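Local coordinates for protein alkaline phosphatase D (Bacillus subtilis, PDB 2YEQ) that hydrolyses phosphate esters, acting as a phosphodiesterase and alkaline phosphatase through an active site that holds iron and calcium, at residues A[118-123]-A[141-146]; A[136-141]-A[200-205]. All blocks are in the same frame, centred on the assembly; numbering follows the deposited sequence.

Contact 1. Residues A[118-123]-A[141-146]; sequences TFAFAS and EKLDLV. With EDO (1,2-ethanediol), chain B.
Thr-118 meets Asp-144 through a pair of bonds running in opposite senses between the same two residues. Its backbone N donates to Asp-144 OD2 at 2.9 Å in a nearly straight bond, 171° at the hydrogen; the carboxylate oxygen offers the lone pair that points away from OD1. In return Asp-144 N donates to Thr-118 O at 2.7 Å. Asp-144 CG stands anti to its own carbonyl carbon (chi1 -63°), beside its backbone N, which sets the carboxylate on the same side as the N-H that binds Thr-118 O. Its second oxygen, OD1, forms a salt bridge with Lys-105, so the group is held at both ends and is likely to keep its charge.

These bonds lie just ahead of the parallel pairing of two strands. Strand 117-122, helix 133-138 and strand 145-148 make a beta-alpha-beta unit, and Ala-120 pairs with Val-146, their CA atoms 5.0 Å apart. Ala-120 N donates to Leu-145 O over 3.3 Å, in the carbonyl plane, while Val-146 CA makes a CH...O contact with Ala-120 O at 3.4 Å.

On the sheet face that carries Ala-120, the two methyls of Leu-143 meet different partners. CD1 lies 3.6 Å from Ala-120 CB, and CD2 meets Thr-118 CG2 at 3.8 Å, the Thr-118 and Leu-143 side chains crossing at about a right angle. Met-138 and Phe-202 also pack on Leu-143. Phe-119 points to the other face, where its CB touches Leu-145 CD1 at 3.9 Å and its ring packs edge-to-face with Phe-147.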
loop_
_atom_site.group_PDB
_atom_site.type_symbol
_atom_site.label_atom_id
_atom_site.label_comp_id
_atom_site.label_asym_id
_atom_site.label_seq_id
_atom_site.Cartn_x
_atom_site.Cartn_y
_atom_site.Cartn_z
ATOM N N THR A 118 9.153 -9.921 -11.040
ATOM C CA THR A 118 7.767 -10.193 -10.689
ATOM C C THR A 118 7.513 -9.679 -9.266
ATOM O O THR A 118 8.310 -9.932 -8.365
ATOM C CB THR A 118 7.439 -11.710 -10.756
ATOM O OG1 THR A 118 7.802 -12.213 -12.050
ATOM C CG2 THR A 118 5.957 -11.968 -10.522
ATOM N N PHE A 119 6.410 -8.968 -9.078
ATOM C CA PHE A 119 6.081 -8.424 -7.751
ATOM C C PHE A 119 4.580 -8.384 -7.638
ATOM O O PHE A 119 3.883 -8.613 -8.628
ATOM C CB PHE A 119 6.766 -7.073 -7.504
ATOM C CG PHE A 119 6.273 -5.932 -8.372
ATOM C CD1 PHE A 119 5.164 -5.203 -8.004
ATOM C CD2 PHE A 119 6.948 -5.567 -9.530
ATOM C CE1 PHE A 119 4.705 -4.126 -8.784
ATOM C CE2 PHE A 119 6.506 -4.488 -10.306
ATOM C CZ PHE A 119 5.370 -3.768 -9.913
ATOM N N ALA A 120 4.078 -8.178 -6.422
ATOM C CA ALA A 120 2.667 -8.005 -6.198
ATOM C C ALA A 120 2.504 -6.669 -5.468
ATOM O O ALA A 120 3.454 -6.204 -4.814
ATOM C CB ALA A 120 2.086 -9.126 -5.338
ATOM N N PHE A 121 1.328 -6.069 -5.602
ATOM C CA PHE A 121 0.989 -4.906 -4.762
ATOM C C PHE A 121 -0.394 -5.030 -4.179
ATOM O O PHE A 121 -1.315 -5.616 -4.771
ATOM C CB PHE A 121 1.264 -3.556 -5.459
ATOM C CG PHE A 121 0.375 -3.234 -6.605
ATOM C CD1 PHE A 121 -0.793 -2.523 -6.410
ATOM C CD2 PHE A 121 0.755 -3.555 -7.910
ATOM C CE1 PHE A 121 -1.593 -2.147 -7.467
ATOM C CE2 PHE A 121 -0.045 -3.178 -8.997
ATOM C CZ PHE A 121 -1.226 -2.494 -8.774
ATOM N N ALA A 122 -0.523 -4.485 -2.971
ATOM C CA ALA A 122 -1.718 -4.647 -2.187
ATOM C C ALA A 122 -2.043 -3.339 -1.457
ATOM O O ALA A 122 -1.167 -2.506 -1.250
ATOM C CB ALA A 122 -1.470 -5.750 -1.156
ATOM N N SER A 123 -3.295 -3.195 -1.070
ATOM C CA SER A 123 -3.728 -2.095 -0.200
ATOM C C SER A 123 -5.003 -2.490 0.485
ATOM O O SER A 123 -5.649 -3.464 0.092
ATOM C CB SER A 123 -3.964 -0.837 -1.050
ATOM O OG SER A 123 -5.065 -1.029 -1.905
ATOM N N GLU A 141 2.940 -17.199 -4.153
ATOM C CA GLU A 141 3.377 -16.638 -5.429
ATOM C C GLU A 141 4.883 -16.637 -5.467
ATOM O O GLU A 141 5.535 -16.618 -4.432
ATOM C CB GLU A 141 2.890 -15.174 -5.631
ATOM C CG GLU A 141 1.369 -14.958 -5.621
ATOM C CD GLU A 141 0.704 -15.143 -6.980
ATOM O OE1 GLU A 141 1.374 -15.585 -7.944
ATOM O OE2 GLU A 141 -0.497 -14.847 -7.082
ATOM N N LYS A 142 5.449 -16.618 -6.671
ATOM C CA LYS A 142 6.885 -16.481 -6.813
ATOM C C LYS A 142 7.201 -15.039 -7.128
ATOM O O LYS A 142 7.119 -14.633 -8.270
ATOM C CB LYS A 142 7.420 -17.396 -7.926
ATOM C CG LYS A 142 7.632 -18.841 -7.476
ATOM C CD LYS A 142 6.571 -19.795 -8.025
ATOM C CE LYS A 142 6.040 -20.774 -6.953
ATOM N NZ LYS A 142 7.026 -21.837 -6.586
ATOM N N LEU A 143 7.580 -14.266 -6.116
ATOM C CA LEU A 143 7.768 -12.822 -6.286
ATOM C C LEU A 143 9.143 -12.422 -5.846
ATOM O O LEU A 143 9.707 -13.041 -4.936
ATOM C CB LEU A 143 6.736 -12.062 -5.439
ATOM C CG LEU A 143 5.283 -12.483 -5.542
ATOM C CD1 LEU A 143 4.469 -11.736 -4.462
ATOM C CD2 LEU A 143 4.737 -12.240 -6.967
ATOM N N ASP A 144 9.669 -11.375 -6.467
ATOM C CA ASP A 144 10.891 -10.729 -6.033
ATOM C C ASP A 144 10.638 -9.738 -4.872
ATOM O O ASP A 144 11.508 -9.536 -4.037
ATOM C CB ASP A 144 11.521 -9.967 -7.190
ATOM C CG ASP A 144 11.939 -10.894 -8.357
ATOM O OD1 ASP A 144 12.805 -11.761 -8.121
ATOM O OD2 ASP A 144 11.411 -10.727 -9.485
ATOM N N LEU A 145 9.469 -9.114 -4.859
ATOM C CA LEU A 145 9.090 -8.224 -3.752
ATOM C C LEU A 145 7.608 -7.932 -3.754
ATOM O O LEU A 145 6.872 -8.324 -4.673
ATOM C CB LEU A 145 9.947 -6.947 -3.717
ATOM C CG LEU A 145 10.032 -6.000 -4.914
ATOM C CD1 LEU A 145 8.860 -5.085 -4.914
ATOM C CD2 LEU A 145 11.296 -5.173 -4.833
ATOM N N VAL A 146 7.148 -7.319 -2.665
ATOM C CA VAL A 146 5.778 -6.907 -2.494
ATOM C C VAL A 146 5.774 -5.407 -2.148
ATOM O O VAL A 146 6.645 -4.940 -1.393
ATOM C CB VAL A 146 5.095 -7.698 -1.359
ATOM C CG1 VAL A 146 3.731 -7.124 -1.017
ATOM C CG2 VAL A 146 4.959 -9.166 -1.763
HETATM C C1 EDO B . 11.792 -14.316 -1.635
HETATM O O1 EDO B . 11.923 -13.692 -0.366
HETATM C C2 EDO B . 11.849 -13.269 -2.730
HETATM O O2 EDO B . 12.060 -13.969 -3.961
#

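Contact 2. Residues A[136-141]-A[200-205]; sequences KHMAKE and AAFPWV. With PE5 (3,6,9,12,15,18,21,24-octaoxahexacosan-1-ol), chain D; EDO (1,2-ethanediol), chain B.
Ala-139 and Ala-201 bring the two backbones closest, with CA atoms 5.9 Å apart. Segment 136-141 leaves helix 133-138 through a type I beta turn from Met-138 to Glu-141, closed by Glu-141 N donating to Met-138 O. Segment 200-205 passes from helix 193-201 into strand 203-206, so the contact joins the connecting helix of a beta-alpha-beta unit to the helix-to-strand junction that leads into the neighbouring parallel strand.

Phe-202 carries most of the packing. Its CG lies anti to the carbonyl carbon, beside the backbone N (chi1 -39°). Ala-201 CB sits over the centre of one ring face, 3.6 Å above the plane. The ring edge is directed into the turn: CZ lies 3.2 Å from Met-138 O, and CE1 lies 3.3 Å from Glu-141 O. Both oxygens sit in the ring plane, where the slightly positive aromatic hydrogens would favour them. Alongside, Met-138 CG approaches CE2 at 4.2 Å. An alanine in place of Phe-202 would probably open a gap beside Met-138 and Ala-139 and leave the two turn carbonyls without their aromatic edge. Obliquely to the ring, Ala-139 CA comes within 4.0 Å of Phe-202 CE2.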
loop_
_atom_site.group_PDB
_atom_site.type_symbol
_atom_site.label_atom_id
_atom_site.label_comp_id
_atom_site.label_asym_id
_atom_site.label_seq_id
_atom_site.Cartn_x
_atom_site.Cartn_y
_atom_site.Cartn_z
ATOM N N LYS A 136 -2.871 -15.488 2.082
ATOM C CA LYS A 136 -2.598 -16.935 2.001
ATOM C C LYS A 136 -2.184 -17.264 0.581
ATOM O O LYS A 136 -1.148 -17.882 0.363
ATOM C CB LYS A 136 -3.828 -17.746 2.380
ATOM C CG LYS A 136 -3.529 -19.237 2.551
ATOM C CD LYS A 136 -4.785 -20.000 2.890
ATOM C CE LYS A 136 -4.492 -21.473 3.181
ATOM N NZ LYS A 136 -4.064 -21.700 4.589
ATOM N N HIS A 137 -2.975 -16.808 -0.392
ATOM C CA HIS A 137 -2.624 -16.978 -1.806
ATOM C C HIS A 137 -1.353 -16.244 -2.219
ATOM O O HIS A 137 -0.531 -16.798 -2.970
ATOM C CB HIS A 137 -3.793 -16.567 -2.713
ATOM C CG HIS A 137 -5.014 -17.416 -2.541
ATOM N ND1 HIS A 137 -5.021 -18.775 -2.803
ATOM C CD2 HIS A 137 -6.264 -17.106 -2.124
ATOM C CE1 HIS A 137 -6.233 -19.254 -2.579
ATOM N NE2 HIS A 137 -7.007 -18.264 -2.160
ATOM N N MET A 138 -1.151 -15.012 -1.736
ATOM C CA MET A 138 0.011 -14.273 -2.137
ATOM C C MET A 138 1.286 -14.965 -1.695
ATOM O O MET A 138 2.282 -14.941 -2.416
ATOM C CB MET A 138 -0.001 -12.851 -1.568
ATOM C CG MET A 138 1.049 -11.952 -2.156
ATOM S SD MET A 138 1.198 -10.357 -1.311
ATOM C CE MET A 138 -0.379 -9.692 -1.787
ATOM N N ALA A 139 1.254 -15.558 -0.501
ATOM C CA ALA A 139 2.432 -16.215 0.083
ATOM C C ALA A 139 2.905 -17.403 -0.776
ATOM O O ALA A 139 4.015 -17.856 -0.617
ATOM C CB ALA A 139 2.138 -16.678 1.510
ATOM N N LYS A 140 2.044 -17.905 -1.652
ATOM C CA LYS A 140 2.406 -19.008 -2.567
ATOM C C LYS A 140 2.924 -18.520 -3.932
ATOM O O LYS A 140 3.314 -19.339 -4.771
ATOM C CB LYS A 140 1.199 -19.921 -2.759
ATOM C CG LYS A 140 0.749 -20.613 -1.464
ATOM C CD LYS A 140 -0.630 -21.203 -1.615
ATOM C CE LYS A 140 -0.878 -22.379 -0.665
ATOM N NZ LYS A 140 -2.347 -22.603 -0.462
ATOM N N GLU A 141 2.940 -17.199 -4.153
ATOM C CA GLU A 141 3.377 -16.638 -5.429
ATOM C C GLU A 141 4.883 -16.637 -5.467
ATOM O O GLU A 141 5.535 -16.618 -4.432
ATOM C CB GLU A 141 2.890 -15.174 -5.631
ATOM C CG GLU A 141 1.369 -14.958 -5.621
ATOM C CD GLU A 141 0.704 -15.143 -6.980
ATOM O OE1 GLU A 141 1.374 -15.585 -7.944
ATOM O OE2 GLU A 141 -0.497 -14.847 -7.082
ATOM N N ALA A 200 6.746 -13.124 5.818
ATOM C CA ALA A 200 7.894 -14.028 5.936
ATOM C C ALA A 200 8.385 -14.510 4.550
ATOM O O ALA A 200 9.554 -14.821 4.370
ATOM C CB ALA A 200 7.537 -15.254 6.860
ATOM N N ALA A 201 7.505 -14.478 3.559
ATOM C CA ALA A 201 7.815 -14.982 2.210
ATOM C C ALA A 201 8.629 -14.048 1.304
ATOM O O ALA A 201 9.385 -14.510 0.431
ATOM C CB ALA A 201 6.502 -15.390 1.518
ATOM N N PHE A 202 8.480 -12.736 1.477
ATOM C CA PHE A 202 9.065 -11.750 0.542
ATOM C C PHE A 202 9.503 -10.461 1.251
ATOM O O PHE A 202 8.926 -10.103 2.256
ATOM C CB PHE A 202 8.024 -11.283 -0.480
ATOM C CG PHE A 202 7.116 -12.338 -0.990
ATOM C CD1 PHE A 202 7.572 -13.273 -1.920
ATOM C CD2 PHE A 202 5.794 -12.363 -0.630
ATOM C CE1 PHE A 202 6.731 -14.226 -2.424
ATOM C CE2 PHE A 202 4.938 -13.328 -1.139
ATOM C CZ PHE A 202 5.427 -14.273 -2.033
ATOM N N PRO A 203 10.466 -9.744 0.693
ATOM C CA PRO A 203 10.737 -8.375 1.146
ATOM C C PRO A 203 9.626 -7.451 0.698
ATOM O O PRO A 203 9.137 -7.598 -0.428
ATOM C CB PRO A 203 12.032 -8.008 0.436
ATOM C CG PRO A 203 12.084 -8.901 -0.753
ATOM C CD PRO A 203 11.302 -10.120 -0.456
ATOM N N TRP A 204 9.231 -6.523 1.578
ATOM C CA TRP A 204 8.156 -5.579 1.315
ATOM C C TRP A 204 8.708 -4.147 1.229
ATOM O O TRP A 204 9.652 -3.772 1.955
ATOM C CB TRP A 204 7.097 -5.610 2.405
ATOM C CG TRP A 204 6.168 -6.791 2.395
ATOM C CD1 TRP A 204 6.500 -8.098 2.158
ATOM C CD2 TRP A 204 4.762 -6.785 2.672
ATOM N NE1 TRP A 204 5.399 -8.887 2.256
ATOM C CE2 TRP A 204 4.317 -8.116 2.581
ATOM C CE3 TRP A 204 3.830 -5.775 2.976
ATOM C CZ2 TRP A 204 3.002 -8.469 2.784
ATOM C CZ3 TRP A 204 2.539 -6.114 3.166
ATOM C CH2 TRP A 204 2.118 -7.454 3.091
ATOM N N VAL A 205 8.096 -3.365 0.338
ATOM C CA VAL A 205 8.301 -1.930 0.223
ATOM C C VAL A 205 6.952 -1.306 0.537
ATOM O O VAL A 205 6.001 -1.402 -0.243
ATOM C CB VAL A 205 8.819 -1.530 -1.165
ATOM C CG1 VAL A 205 9.070 0.001 -1.267
ATOM C CG2 VAL A 205 10.136 -2.267 -1.435
HETATM C C50 PE5 D . 11.476 -21.805 4.919
HETATM O O1 PE5 D . 11.207 -20.397 4.856
HETATM C C1 PE5 D . 9.846 -20.172 4.541
HETATM C C2 PE5 D . 9.505 -18.710 4.324
HETATM O O2 PE5 D . 8.157 -18.481 4.746
HETATM C C3 PE5 D . 7.134 -18.677 3.767
HETATM C C4 PE5 D . 5.807 -18.208 4.327
HETATM C C1 EDO B . 11.792 -14.316 -1.635
HETATM O O1 EDO B . 11.923 -13.692 -0.366
HETATM C C2 EDO B . 11.849 -13.269 -2.730
HETATM O O2 EDO B . 12.060 -13.969 -3.961
#

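How the contacts relate
The centres of contacts 1 and 2 are about 7 Å apart, and Glu-141 belongs to both. Along the chain the segments alternate: 118-123, 136-141, 141-146, then 200-205. Contact 1 spans the two strands of the beta-alpha-beta unit, and contact 2 ties that unit's helix end to the approach of strand 203-206. Strands 117-122, 145-148 and 203-206 are consecutive parallel neighbours in one mixed sheet, and Val-146 N to Pro-203 O, at 3.0 Å, is a probable hydrogen bond linking the contacts. A 1,2-ethanediol, probably from the crystallisation liquor, bridges Leu-143 O and Ala-201 O. The iron ligands Cys-124 and Asp-151 come just after strands 117-122 and 145-148, consistent with their C-terminal ends leading to the metal site.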